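Local structure of aldehyde Dehydrogenase (Burkholderia cenocepacia, 4O6R) at residues A[261-266]-A[294-299]; A[277-282]-A[446-451]; A[409-414]-A[435-440]; A[420-425]-A[440-445]. The protein probably oxidises aldehydes to carboxylic acids with NAD(P)+ as cofactor, and holds adenosine monophosphate in a nucleotide pocket in this crystal. All coordinates share one frame; numbering follows the deposited sequence.

Interaction 1: residues A[261-266]-A[294-299]; sequences ANIVFD and RLVLHE
Arg294 folds its guanidinium over the methyl of Ala261, its partner across the ladder. Its CB starts 4.1 Å from Ala261 CA, and CG stands anti to the carbonyl carbon. The chain then runs extended through CD and turns sharply at chi3 (-69°). NE is bonded to Lys259 O. Farther on, Ala261 CB lies over one face of the flat group, 3.7 Å from Arg294 NH2. NH1 and NH2 reach the carbonyls of Ile410 and Ala411 at the end of helix 404-411, so each of the three nitrogens of this buried cation has a backbone carbonyl partner, and that helix end would favour the charge. The strands 261-264 and 294-298 are the two arms of a parallel beta-alpha-beta crossover whose helix is 270-282, within the sheet that fits the catalytic domain of the aldehyde dehydrogenase fold. Four backbone hydrogen bonds zip them together; Asn262, Val264 and Val296 each give and accept, and the straightest bond is Val296 N to Asn262 O at 2.9 Å (176°). Beside this ladder, on the face shared by Asn262 and Leu295, Leu297 CD2 packs 3.7 Å from Val264 CB. The opposite face pairs Ile263 CG1 with Val296 CB at 4.0 Å. Past the ladder, Asp266 CB sits over the His298 ring, 3.9 Å from its centroid, and the carboxylate is stacked on the imidazole with the planes 23° apart. His298 ND1 is taken by the backbone N of Arg300, while Phe401 meets the same ring in a T-shaped contact.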
# COMPACT_ATOMS: atom_id res chain seq x y z
N ALA A 261 25.40 -5.80 -18.08
CA ALA A 261 25.23 -6.15 -19.48
C ALA A 261 24.32 -5.15 -20.17
O ALA A 261 23.31 -4.68 -19.60
CB ALA A 261 24.63 -7.54 -19.62
N ASN A 262 24.67 -4.82 -21.40
CA ASN A 262 23.87 -3.95 -22.27
C ASN A 262 23.71 -4.72 -23.57
O ASN A 262 24.66 -4.78 -24.35
CB ASN A 262 24.61 -2.63 -22.46
CG ASN A 262 23.84 -1.63 -23.29
OD1 ASN A 262 22.65 -1.80 -23.53
ND2 ASN A 262 24.52 -0.57 -23.72
N ILE A 263 22.57 -5.39 -23.74
CA ILE A 263 22.40 -6.40 -24.77
C ILE A 263 21.67 -5.79 -25.97
O ILE A 263 20.61 -5.18 -25.81
CB ILE A 263 21.56 -7.60 -24.24
CG1 ILE A 263 22.11 -8.14 -22.93
CG2 ILE A 263 21.47 -8.71 -25.28
CD1 ILE A 263 21.17 -9.07 -22.18
N VAL A 264 22.23 -5.95 -27.16
CA VAL A 264 21.63 -5.43 -28.36
C VAL A 264 21.22 -6.59 -29.26
O VAL A 264 22.06 -7.32 -29.82
CB VAL A 264 22.58 -4.46 -29.08
CG1 VAL A 264 21.95 -3.85 -30.33
CG2 VAL A 264 23.03 -3.37 -28.11
N PHE A 265 19.92 -6.72 -29.43
CA PHE A 265 19.35 -7.73 -30.29
C PHE A 265 19.32 -7.29 -31.75
O PHE A 265 19.48 -6.11 -32.08
CB PHE A 265 17.97 -8.14 -29.79
CG PHE A 265 18.00 -8.99 -28.58
CD1 PHE A 265 18.14 -10.37 -28.69
CD2 PHE A 265 17.95 -8.43 -27.31
CE1 PHE A 265 18.21 -11.16 -27.54
CE2 PHE A 265 18.00 -9.20 -26.17
CZ PHE A 265 18.14 -10.58 -26.28
N ASP A 266 19.10 -8.25 -32.65
CA ASP A 266 19.22 -7.94 -34.08
C ASP A 266 18.05 -7.11 -34.61
O ASP A 266 18.13 -6.58 -35.72
CB ASP A 266 19.50 -9.20 -34.94
CG ASP A 266 18.36 -10.16 -35.00
OD1 ASP A 266 17.53 -10.22 -34.09
OD2 ASP A 266 18.27 -10.87 -36.01
N ARG A 294 29.53 -4.19 -20.21
CA ARG A 294 29.55 -5.30 -21.13
C ARG A 294 28.55 -5.07 -22.21
O ARG A 294 27.35 -5.07 -21.96
CB ARG A 294 29.23 -6.63 -20.42
CG ARG A 294 30.27 -7.00 -19.38
CD ARG A 294 30.00 -8.37 -18.75
NE ARG A 294 28.80 -8.33 -17.92
CZ ARG A 294 27.87 -9.31 -17.85
NH1 ARG A 294 28.03 -10.47 -18.50
NH2 ARG A 294 26.79 -9.12 -17.09
N LEU A 295 29.05 -4.91 -23.44
CA LEU A 295 28.19 -4.69 -24.57
C LEU A 295 28.06 -6.02 -25.25
O LEU A 295 29.06 -6.60 -25.68
CB LEU A 295 28.79 -3.62 -25.46
CG LEU A 295 28.03 -3.22 -26.69
CD1 LEU A 295 26.75 -2.52 -26.30
CD2 LEU A 295 28.90 -2.35 -27.57
N VAL A 296 26.84 -6.55 -25.25
CA VAL A 296 26.58 -7.92 -25.63
C VAL A 296 25.77 -7.85 -26.92
O VAL A 296 24.58 -7.51 -26.90
CB VAL A 296 25.79 -8.67 -24.53
CG1 VAL A 296 25.54 -10.11 -24.97
CG2 VAL A 296 26.55 -8.65 -23.20
N LEU A 297 26.41 -8.14 -28.06
CA LEU A 297 25.84 -7.81 -29.37
C LEU A 297 25.47 -9.04 -30.16
O LEU A 297 26.26 -9.98 -30.25
CB LEU A 297 26.87 -7.04 -30.20
CG LEU A 297 27.36 -5.73 -29.60
CD1 LEU A 297 28.45 -5.17 -30.48
CD2 LEU A 297 26.22 -4.72 -29.47
N HIS A 298 24.28 -9.04 -30.75
CA HIS A 298 23.87 -10.13 -31.60
C HIS A 298 24.81 -10.19 -32.81
O HIS A 298 25.14 -9.18 -33.41
CB HIS A 298 22.43 -9.95 -32.09
CG HIS A 298 21.88 -11.19 -32.72
ND1 HIS A 298 22.14 -11.51 -34.03
CD2 HIS A 298 21.17 -12.21 -32.21
CE1 HIS A 298 21.58 -12.68 -34.32
NE2 HIS A 298 20.97 -13.12 -33.23
N GLU A 299 25.22 -11.40 -33.15
CA GLU A 299 26.19 -11.62 -34.23
C GLU A 299 25.81 -10.93 -35.56
O GLU A 299 26.68 -10.48 -36.29
CB GLU A 299 26.38 -13.13 -34.46
CG GLU A 299 27.54 -13.48 -35.40
CD GLU A 299 28.92 -13.11 -34.82
OE1 GLU A 299 29.26 -13.68 -33.74
OE2 GLU A 299 29.64 -12.24 -35.41

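Interaction 2: residues A[277-282]-A[446-451]; sequences AAWAIF and CYKRVN. With NO3 (nitrate ion), chain N; NO3 (nitrate ion), chain F.
Lys448 NZ is gripped by three partners through hydrogen bonds: a nitrate ion, a water, and His283 ND1. The nitrate, probably from the crystallisation liquor, offers O3 at 2.8 Å from Lys448 NZ and a weaker second bond through O2. The water, 3.0 Å from Lys448 NZ, donates a hydrogen bond to Ala280 O and so links the ammonium to the helix backbone. In the fold, this joins helix 270-282, the connecting helix of a beta-alpha-beta unit, to the loop that leaves strand 441-444. Lys448 has left-handed backbone torsions, and its side chain, bent at chi3 (-57°), crosses obliquely over the indole of Trp279. Lys448 CE lies over the five-membered ring, 4.2 Å from its centroid. NZ continues above the six-membered ring at 4.9 Å from its centroid, a cation-pi contact, so the ammonium lies over an aromatic face as well as having polar partners. With CG anti to the backbone N, Trp279 also turns its N-H to the loop: NE1 donates to Tyr447 O over 2.8 Å (154°), the oxygen lying almost in the ring plane while the nitrogen stands well above the plane of the carbonyl. Next after Lys448, Arg449 uses NE and NH2 together on O1 of a second nitrate, and NH2 also makes a salt bridge to Asp135 of a second subunit, so the loop reaches the subunit interface. Deeper inside, Tyr447 OH is bonded to Ala261 O, and the helix methyl touches that ring, Ala280 CB being 3.5 Å from Tyr447 CD2.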
# COMPACT_ATOMS: atom_id res chain seq x y z
N ALA A 277 24.44 2.97 -25.83
CA ALA A 277 25.69 2.30 -25.39
C ALA A 277 26.76 3.30 -25.00
O ALA A 277 27.46 3.11 -23.97
CB ALA A 277 26.21 1.38 -26.48
N ALA A 278 26.89 4.36 -25.78
CA ALA A 278 27.90 5.38 -25.49
C ALA A 278 27.60 6.12 -24.18
O ALA A 278 28.49 6.26 -23.32
CB ALA A 278 28.04 6.34 -26.65
N TRP A 279 26.35 6.54 -24.00
CA TRP A 279 25.89 7.07 -22.74
C TRP A 279 26.17 6.10 -21.59
O TRP A 279 26.66 6.50 -20.53
CB TRP A 279 24.39 7.40 -22.83
CG TRP A 279 23.63 7.40 -21.57
CD1 TRP A 279 22.76 6.43 -21.12
CD2 TRP A 279 23.63 8.43 -20.57
NE1 TRP A 279 22.24 6.79 -19.92
CE2 TRP A 279 22.76 8.00 -19.54
CE3 TRP A 279 24.28 9.66 -20.44
CZ2 TRP A 279 22.53 8.76 -18.39
CZ3 TRP A 279 24.06 10.43 -19.30
CH2 TRP A 279 23.19 9.98 -18.29
N ALA A 280 25.83 4.83 -21.79
CA ALA A 280 25.83 3.88 -20.71
C ALA A 280 27.21 3.64 -20.13
O ALA A 280 27.33 3.36 -18.92
CB ALA A 280 25.23 2.55 -21.16
N ILE A 281 28.25 3.72 -20.96
CA ILE A 281 29.61 3.46 -20.47
C ILE A 281 30.48 4.70 -20.40
O ILE A 281 31.33 4.77 -19.52
CB ILE A 281 30.31 2.35 -21.25
CG1 ILE A 281 31.65 1.90 -20.59
CG2 ILE A 281 30.58 2.77 -22.69
CD1 ILE A 281 31.53 1.44 -19.14
N PHE A 282 30.28 5.69 -21.27
CA PHE A 282 31.20 6.85 -21.28
C PHE A 282 30.76 8.01 -20.41
O PHE A 282 31.63 8.78 -19.97
CB PHE A 282 31.55 7.26 -22.71
CG PHE A 282 32.17 6.13 -23.50
CD1 PHE A 282 33.22 5.38 -22.95
CD2 PHE A 282 31.70 5.78 -24.74
CE1 PHE A 282 33.77 4.32 -23.63
CE2 PHE A 282 32.25 4.72 -25.42
CZ PHE A 282 33.28 3.98 -24.88
N CYS A 446 16.74 1.82 -23.34
CA CYS A 446 17.27 2.97 -22.60
C CYS A 446 18.32 2.38 -21.68
O CYS A 446 18.54 1.17 -21.67
CB CYS A 446 16.17 3.71 -21.83
SG CYS A 446 15.25 2.72 -20.60
N TYR A 447 19.03 3.22 -20.96
CA TYR A 447 20.00 2.74 -19.97
C TYR A 447 20.23 3.81 -18.92
O TYR A 447 20.16 5.00 -19.19
CB TYR A 447 21.32 2.33 -20.62
CG TYR A 447 21.95 1.09 -20.00
CD1 TYR A 447 21.60 -0.18 -20.44
CD2 TYR A 447 22.89 1.19 -19.00
CE1 TYR A 447 22.18 -1.33 -19.89
CE2 TYR A 447 23.49 0.06 -18.44
CZ TYR A 447 23.12 -1.19 -18.87
OH TYR A 447 23.74 -2.28 -18.33
N LYS A 448 20.52 3.36 -17.71
CA LYS A 448 20.78 4.23 -16.57
C LYS A 448 19.66 5.24 -16.31
O LYS A 448 19.93 6.41 -16.02
CB LYS A 448 22.12 4.97 -16.71
CG LYS A 448 23.31 4.10 -17.00
CD LYS A 448 24.64 4.67 -16.50
CE LYS A 448 24.96 6.04 -17.06
NZ LYS A 448 26.05 6.64 -16.21
N ARG A 449 18.41 4.84 -16.47
CA ARG A 449 17.34 5.70 -16.04
C ARG A 449 17.20 5.56 -14.52
O ARG A 449 17.01 4.45 -14.02
CB ARG A 449 16.01 5.40 -16.72
CG ARG A 449 16.07 5.34 -18.25
CD ARG A 449 16.54 6.66 -18.82
NE ARG A 449 15.66 7.75 -18.48
CZ ARG A 449 15.73 8.97 -19.03
NH1 ARG A 449 16.66 9.26 -19.94
NH2 ARG A 449 14.86 9.92 -18.67
N VAL A 450 17.31 6.70 -13.85
CA VAL A 450 17.16 6.77 -12.39
C VAL A 450 16.13 7.84 -12.05
O VAL A 450 16.08 8.93 -12.67
CB VAL A 450 18.51 6.97 -11.67
CG1 VAL A 450 19.44 5.79 -11.90
CG2 VAL A 450 19.20 8.24 -12.12
N ASN A 451 15.27 7.53 -11.07
CA ASN A 451 14.22 8.42 -10.63
C ASN A 451 14.12 8.24 -9.13
O ASN A 451 14.27 7.10 -8.62
CB ASN A 451 12.90 8.09 -11.34
CG ASN A 451 11.73 8.86 -10.82
OD1 ASN A 451 11.19 8.55 -9.77
ND2 ASN A 451 11.28 9.85 -11.56
N NO3 N . 13.26 8.61 -15.97
O1 NO3 N . 12.97 8.17 -17.07
O2 NO3 N . 12.24 9.10 -15.14
O3 NO3 N . 14.60 8.61 -15.58
N NO3 F . 24.27 7.31 -13.32
O1 NO3 F . 23.60 7.35 -12.29
O2 NO3 F . 24.15 8.27 -14.31
O3 NO3 F . 25.21 6.30 -13.52
O HOH W 1 28.57 5.28 -17.10

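Interaction 3: residues A[409-414]-A[435-440]; sequences AIANAT and ARIDAG
Asn412 lays its amide flat against the carboxylate of Asp438, the two planes only 5° apart, with Asn412 CG 3.4 Å from Asp438 OD2. The side chains cross at about a right angle, so the groups overlap without lining up along their lengths. Asn412 OD1 takes the backbone N-H of Asp438 in a short, almost straight bond of 2.7 Å (175°), with the donor standing above the plane of the amide carbonyl. Asn412 ND2 donates a hydrogen bond to Arg436 O over 3.1 Å, in the amide plane and along a lone pair of that carbonyl. Asn412, the first residue after helix 404-411 to leave helical torsions, thus spans the exit of helix 427-436. The clasp joins the ends of two helices that lead into adjacent parallel strands, 421-423 and 441-444, of an alpha/beta sheet consistent with the aldehyde dehydrogenase catalytic domain. Next to it, Ala411 CB packs against Ile437 CG1 at 4.3 Å, and both of these residues also touch Ile263 of strand 261-264. A water lies 2.9 Å from Asp438 O, close to Ala411 O as well. Gly440, a little farther on, makes backbone hydrogen bonds to a second subunit. Because a backbone N-H meets one end of the amide and a carbonyl the other, its flip state is settled, and the stacked carboxylate may polarise it.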
# COMPACT_ATOMS: atom_id res chain seq x y z
N ALA A 409 22.57 -16.22 -20.81
CA ALA A 409 23.66 -16.91 -20.14
C ALA A 409 24.83 -15.94 -19.94
O ALA A 409 25.39 -15.85 -18.85
CB ALA A 409 24.09 -18.17 -20.91
N ILE A 410 25.18 -15.18 -20.97
CA ILE A 410 26.25 -14.18 -20.85
C ILE A 410 25.88 -13.14 -19.78
O ILE A 410 26.68 -12.85 -18.89
CB ILE A 410 26.56 -13.51 -22.20
CG1 ILE A 410 27.19 -14.51 -23.15
CG2 ILE A 410 27.48 -12.31 -22.04
CD1 ILE A 410 27.20 -14.06 -24.61
N ALA A 411 24.67 -12.60 -19.86
CA ALA A 411 24.24 -11.57 -18.95
C ALA A 411 24.45 -12.00 -17.51
O ALA A 411 24.89 -11.20 -16.69
CB ALA A 411 22.77 -11.19 -19.17
N ASN A 412 24.10 -13.25 -17.22
CA ASN A 412 24.11 -13.77 -15.87
C ASN A 412 25.43 -14.45 -15.48
O ASN A 412 25.49 -15.01 -14.39
CB ASN A 412 22.94 -14.73 -15.66
CG ASN A 412 21.59 -14.01 -15.57
OD1 ASN A 412 21.52 -12.78 -15.41
ND2 ASN A 412 20.53 -14.76 -15.67
N ALA A 413 26.47 -14.34 -16.32
CA ALA A 413 27.74 -15.07 -16.10
C ALA A 413 28.75 -14.41 -15.14
O ALA A 413 29.84 -14.98 -14.91
CB ALA A 413 28.44 -15.33 -17.44
N THR A 414 28.42 -13.27 -14.55
CA THR A 414 29.34 -12.62 -13.62
C THR A 414 28.93 -12.80 -12.16
O THR A 414 27.87 -13.36 -11.86
CB THR A 414 29.44 -11.10 -13.85
OG1 THR A 414 28.32 -10.45 -13.23
CG2 THR A 414 29.53 -10.79 -15.36
N ALA A 435 12.73 -10.32 -16.91
CA ALA A 435 12.39 -11.18 -15.77
C ALA A 435 13.53 -12.14 -15.38
O ALA A 435 13.69 -12.44 -14.22
CB ALA A 435 11.15 -11.99 -16.09
N ARG A 436 14.34 -12.55 -16.36
CA ARG A 436 15.34 -13.62 -16.19
C ARG A 436 16.76 -13.15 -15.91
O ARG A 436 17.58 -13.93 -15.44
CB ARG A 436 15.31 -14.52 -17.42
CG ARG A 436 14.02 -15.31 -17.49
CD ARG A 436 13.92 -16.19 -18.71
NE ARG A 436 12.57 -16.71 -18.86
CZ ARG A 436 12.21 -17.61 -19.77
NH1 ARG A 436 13.11 -18.10 -20.63
NH2 ARG A 436 10.94 -18.02 -19.82
N ILE A 437 17.05 -11.89 -16.21
CA ILE A 437 18.36 -11.34 -15.95
C ILE A 437 18.49 -11.09 -14.45
O ILE A 437 17.57 -10.54 -13.84
CB ILE A 437 18.59 -10.03 -16.74
CG1 ILE A 437 18.69 -10.33 -18.26
CG2 ILE A 437 19.86 -9.32 -16.28
CD1 ILE A 437 18.44 -9.10 -19.09
N ASP A 438 19.62 -11.52 -13.89
CA ASP A 438 19.96 -11.30 -12.49
C ASP A 438 20.38 -9.87 -12.25
O ASP A 438 21.55 -9.53 -12.46
CB ASP A 438 21.20 -12.12 -12.11
CG ASP A 438 20.98 -13.60 -12.19
OD1 ASP A 438 19.81 -14.07 -12.17
OD2 ASP A 438 22.02 -14.31 -12.23
N ALA A 439 19.46 -9.03 -11.82
CA ALA A 439 19.78 -7.65 -11.58
C ALA A 439 18.62 -7.02 -10.82
O ALA A 439 17.47 -7.49 -10.92
CB ALA A 439 19.99 -6.91 -12.90
N GLY A 440 18.92 -5.95 -10.09
CA GLY A 440 17.87 -5.19 -9.41
C GLY A 440 17.11 -4.26 -10.35
O GLY A 440 16.03 -3.80 -10.02
O HOH W 2 23.28 -9.51 -14.80

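Interaction 4: residues A[420-425]-A[440-445]; sequences SGLWTN and GMCWIN
Strands 421-423 and 441-444 run parallel, 15° apart in direction, with their axes 4.6 Å from each other. Trp443 N donates to Ser420 O, Leu422 N to Trp443 O, and Asn445 N to Leu422 O, the last at 2.9 Å and nearly straight (171°). Where the ladder ends, Asn445 turns to positive phi and its side chain takes over: OD1 accepts Thr424 N at 3.1 Å on a lone pair, and ND2 returns a 2.8 Å bond to Thr424 O, so the amide imitates one more backbone pair. Asn445 CA sits over a face of the Trp423 indole, 3.8 Å from the centroid of the six-membered ring; the indole NE1 is hydrogen-bonded to Asn262 OD1. At the other end Ser420 OG, in the crowded position between N and the carbonyl carbon, donates to Met441 O over 3.0 Å. Leu422 CD2 lies 4.0 Å from Cys442 SG, and CD1 lies 4.1 Å from Ile444 CG2. Helix 427-436 completes this beta-alpha-beta crossover, and residues 441 to 444 pair in parallel with a strand of a second subunit, the intersubunit sheet extension characteristic of aldehyde dehydrogenase dimers.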
# COMPACT_ATOMS: atom_id res chain seq x y z
N SER A 420 21.23 -3.73 -15.62
CA SER A 420 21.24 -4.50 -16.83
C SER A 420 20.30 -3.80 -17.82
O SER A 420 19.50 -2.95 -17.44
CB SER A 420 20.70 -5.93 -16.59
OG SER A 420 19.31 -5.87 -16.37
N GLY A 421 20.42 -4.13 -19.09
CA GLY A 421 19.47 -3.64 -20.05
C GLY A 421 19.63 -4.26 -21.40
O GLY A 421 20.57 -5.03 -21.64
N LEU A 422 18.65 -4.00 -22.25
CA LEU A 422 18.63 -4.61 -23.55
C LEU A 422 17.90 -3.74 -24.53
O LEU A 422 17.05 -2.92 -24.16
CB LEU A 422 18.01 -6.01 -23.47
CG LEU A 422 16.58 -5.95 -22.95
CD1 LEU A 422 15.65 -6.17 -24.10
CD2 LEU A 422 16.32 -6.97 -21.88
N TRP A 423 18.19 -3.97 -25.80
CA TRP A 423 17.56 -3.21 -26.88
C TRP A 423 16.96 -4.19 -27.87
O TRP A 423 17.67 -4.98 -28.47
CB TRP A 423 18.61 -2.32 -27.56
CG TRP A 423 19.28 -1.42 -26.61
CD1 TRP A 423 20.20 -1.76 -25.65
CD2 TRP A 423 19.08 -0.02 -26.50
NE1 TRP A 423 20.56 -0.65 -24.94
CE2 TRP A 423 19.90 0.43 -25.45
CE3 TRP A 423 18.27 0.90 -27.19
CZ2 TRP A 423 19.94 1.78 -25.06
CZ3 TRP A 423 18.30 2.25 -26.79
CH2 TRP A 423 19.13 2.67 -25.74
N THR A 424 15.65 -4.10 -28.04
CA THR A 424 14.94 -4.95 -28.96
C THR A 424 13.61 -4.28 -29.19
O THR A 424 13.22 -3.42 -28.39
CB THR A 424 14.72 -6.35 -28.35
OG1 THR A 424 14.13 -7.23 -29.32
CG2 THR A 424 13.83 -6.30 -27.08
N ASN A 425 12.90 -4.69 -30.24
CA ASN A 425 11.54 -4.25 -30.43
C ASN A 425 10.50 -5.34 -30.35
O ASN A 425 9.33 -5.12 -30.66
CB ASN A 425 11.47 -3.45 -31.70
CG ASN A 425 12.17 -2.13 -31.53
OD1 ASN A 425 11.72 -1.26 -30.79
ND2 ASN A 425 13.37 -2.05 -32.07
N GLY A 440 18.92 -5.95 -10.09
CA GLY A 440 17.87 -5.19 -9.41
C GLY A 440 17.11 -4.26 -10.35
O GLY A 440 16.03 -3.80 -10.02
N MET A 441 17.71 -3.97 -11.51
CA MET A 441 17.19 -3.01 -12.46
C MET A 441 17.47 -3.48 -13.89
O MET A 441 18.56 -3.96 -14.17
CB MET A 441 17.84 -1.66 -12.22
CG MET A 441 17.64 -1.13 -10.81
SD MET A 441 18.73 0.26 -10.46
CE MET A 441 20.27 -0.59 -10.18
N CYS A 442 16.48 -3.32 -14.76
CA CYS A 442 16.63 -3.69 -16.17
C CYS A 442 16.01 -2.60 -17.03
O CYS A 442 14.83 -2.29 -16.89
CB CYS A 442 15.97 -5.03 -16.47
SG CYS A 442 16.28 -5.56 -18.17
N TRP A 443 16.81 -2.02 -17.92
CA TRP A 443 16.40 -0.93 -18.79
C TRP A 443 16.21 -1.47 -20.19
O TRP A 443 17.14 -2.06 -20.76
CB TRP A 443 17.47 0.20 -18.80
CG TRP A 443 17.65 0.86 -17.47
CD1 TRP A 443 16.76 1.69 -16.85
CD2 TRP A 443 18.76 0.71 -16.55
NE1 TRP A 443 17.25 2.08 -15.63
CE2 TRP A 443 18.46 1.50 -15.42
CE3 TRP A 443 19.97 0.03 -16.59
CZ2 TRP A 443 19.33 1.61 -14.32
CZ3 TRP A 443 20.82 0.12 -15.50
CH2 TRP A 443 20.49 0.91 -14.39
N ILE A 444 15.02 -1.24 -20.75
CA ILE A 444 14.69 -1.71 -22.10
C ILE A 444 14.60 -0.51 -23.03
O ILE A 444 13.79 0.39 -22.81
CB ILE A 444 13.39 -2.50 -22.14
CG1 ILE A 444 13.47 -3.68 -21.19
CG2 ILE A 444 13.14 -2.98 -23.57
CD1 ILE A 444 12.13 -4.28 -20.81
N ASN A 445 15.44 -0.53 -24.07
CA ASN A 445 15.55 0.57 -25.03
C ASN A 445 15.96 1.91 -24.41
O ASN A 445 15.59 3.00 -24.91
CB ASN A 445 14.27 0.65 -25.89
CG ASN A 445 14.16 -0.52 -26.86
OD1 ASN A 445 15.15 -1.18 -27.19
ND2 ASN A 445 12.94 -0.81 -27.31
O HOH W 3 15.72 -0.62 -29.92

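From the N terminus, strand 261-264 opens interaction 1, which closes at 294-299 after one helix. Interaction 2 starts on that same helix, so the two cross: its partner, 446-451, arrives only after the rest of the sheet has been built. Between them fall interactions 3 and 4, both lying within the long loop of interaction 2. Segment 409-414 opens first, 420-425 next, then 435-440 and 440-445 close them in the same order, so interactions 3 and 4 cross and share Gly440. Together they unite two crossovers at the adjacent strands 261-264 and 421-423, set helix ends against the sheet, and bring interactions 2, 3 and 4 to a second subunit.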